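Side-chain contact in Alpha/beta hydrolase fold-3 domain protein (Sulfolobus islandicus, PDB 5LK6), which probably hydrolyses carboxylic ester bonds as a thermostable lipase or carboxylesterase of the alpha/beta hydrolase fold: residues I190-G195 and P245-G250. Sequence-based numbering, arbitrary orientation.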
# COMPACT_ATOMS: atom_id res chain seq x y z
N ILE A 190 -15.92 -10.77 15.03
CA ILE A 190 -16.85 -11.90 15.06
C ILE A 190 -16.47 -12.92 13.94
O ILE A 190 -16.24 -14.05 14.22
CB ILE A 190 -18.34 -11.48 14.92
CG1 ILE A 190 -18.86 -10.56 16.06
CG2 ILE A 190 -19.22 -12.71 14.79
CD1 ILE A 190 -18.33 -10.87 17.42
N GLU A 191 -16.41 -12.47 12.69
CA GLU A 191 -16.25 -13.36 11.54
C GLU A 191 -14.89 -14.07 11.45
O GLU A 191 -14.83 -15.16 10.96
CB GLU A 191 -16.50 -12.57 10.27
CG GLU A 191 -16.76 -13.38 9.01
CD GLU A 191 -18.16 -14.00 8.92
OE1 GLU A 191 -18.43 -14.75 7.88
OE2 GLU A 191 -18.93 -13.77 9.91
N TYR A 192 -13.82 -13.45 11.92
CA TYR A 192 -12.46 -13.98 11.83
C TYR A 192 -11.92 -14.25 13.22
O TYR A 192 -10.72 -14.27 13.48
CB TYR A 192 -11.57 -12.99 11.05
CG TYR A 192 -12.22 -12.52 9.77
CD1 TYR A 192 -12.75 -13.44 8.89
CD2 TYR A 192 -12.27 -11.19 9.41
CE1 TYR A 192 -13.33 -13.05 7.72
CE2 TYR A 192 -12.83 -10.79 8.20
CZ TYR A 192 -13.36 -11.74 7.38
OH TYR A 192 -13.98 -11.45 6.22
N SER A 193 -12.83 -14.55 14.12
CA SER A 193 -12.48 -14.88 15.48
C SER A 193 -11.69 -16.21 15.58
O SER A 193 -10.95 -16.39 16.56
CB SER A 193 -13.73 -14.93 16.37
OG SER A 193 -14.05 -16.30 16.40
N ASP A 194 -11.84 -17.11 14.59
CA ASP A 194 -11.14 -18.42 14.56
C ASP A 194 -10.58 -18.74 13.20
O ASP A 194 -11.20 -18.47 12.16
CB ASP A 194 -12.13 -19.55 14.92
CG ASP A 194 -12.45 -19.58 16.42
OD1 ASP A 194 -11.45 -19.98 17.11
OD2 ASP A 194 -13.64 -19.20 16.88
N GLY A 195 -9.42 -19.36 13.20
CA GLY A 195 -8.86 -19.91 11.97
C GLY A 195 -7.99 -18.99 11.10
O GLY A 195 -7.58 -19.42 10.03
N PRO A 245 -9.08 -10.40 12.77
CA PRO A 245 -10.11 -9.89 13.70
C PRO A 245 -9.91 -8.42 14.10
O PRO A 245 -10.90 -7.74 14.44
CB PRO A 245 -9.96 -10.78 14.94
CG PRO A 245 -8.61 -11.45 14.81
CD PRO A 245 -8.35 -11.55 13.34
N LEU A 246 -8.65 -7.96 14.09
CA LEU A 246 -8.33 -6.58 14.44
C LEU A 246 -8.47 -5.57 13.29
O LEU A 246 -8.17 -4.39 13.43
CB LEU A 246 -6.94 -6.49 15.05
CG LEU A 246 -6.69 -7.27 16.34
CD1 LEU A 246 -5.27 -7.02 16.81
CD2 LEU A 246 -7.64 -6.97 17.48
N ARG A 247 -8.98 -6.00 12.16
CA ARG A 247 -9.12 -5.11 11.04
C ARG A 247 -9.99 -3.89 11.34
O ARG A 247 -9.57 -2.75 11.08
CB ARG A 247 -9.75 -5.86 9.85
CG ARG A 247 -9.73 -5.04 8.58
CD ARG A 247 -10.44 -5.81 7.54
NE ARG A 247 -11.84 -5.77 7.83
CZ ARG A 247 -12.74 -6.58 7.31
NH1 ARG A 247 -12.40 -7.59 6.52
NH2 ARG A 247 -13.99 -6.41 7.64
N ASP A 248 -11.21 -4.15 11.78
CA ASP A 248 -12.22 -3.11 11.78
C ASP A 248 -11.82 -2.05 12.76
O ASP A 248 -11.99 -0.88 12.48
CB ASP A 248 -13.62 -3.66 12.07
CG ASP A 248 -14.24 -4.39 10.86
OD1 ASP A 248 -13.64 -4.42 9.77
OD2 ASP A 248 -15.34 -4.93 11.01
N GLN A 249 -11.22 -2.44 13.87
CA GLN A 249 -10.73 -1.43 14.82
C GLN A 249 -9.57 -0.51 14.31
O GLN A 249 -9.55 0.75 14.55
CB GLN A 249 -10.43 -2.08 16.20
CG GLN A 249 -9.21 -2.95 16.23
CD GLN A 249 -9.10 -3.64 17.57
OE1 GLN A 249 -8.26 -3.29 18.45
NE2 GLN A 249 -9.97 -4.61 17.77
N GLY A 250 -8.62 -1.12 13.61
CA GLY A 250 -7.53 -0.37 12.98
C GLY A 250 -8.09 0.69 12.05
O GLY A 250 -7.69 1.84 12.09
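The Tyr192 ring meets Arg247 at an edge: NH1 lies near the ring plane, 3.6 Å from CE2 of Tyr192, and the guanidinium is turned 78° against the ring. One ring face is covered by its own neighbour, Glu191, whose CB stands above the centre; Phe196 and Tyr243 add edge-to-face ring contacts. The guanidinium of Arg247 takes Asp248 at its edge, in plane. NE (3.0 Å) and NH2 (2.9 Å) of Arg247 both bond OD1 of Asp248, a side-on salt bridge on one oxygen, and NH1 is held by the backbone O of Glu242. The chain leaves with CG anti to the backbone N (chi1 -171°) and bends at chi3 (73°), which brings NE round to Asp248. In this alpha/beta hydrolase the contact joins the turn ending helix 187-191 to the start of helix 247-259, which follows strand 236-241 of the central sheet after a short loop. Asp244, next to Pro245, is probably the acid of the Ser-His-Asp catalytic triad expected of this fold. An alanine in place of Arg247 is likely to leave Asp248 OD1 without these two donors, the Glu242 carbonyl without NH1, and a gap beside the Tyr192 edge. Closer to the backbones, CD of Pro245 packs against the carbonyl O of Tyr192 at 3.6 Å. The same Pro245 CD lies more loosely, at 4.2 Å, against Tyr192 CB.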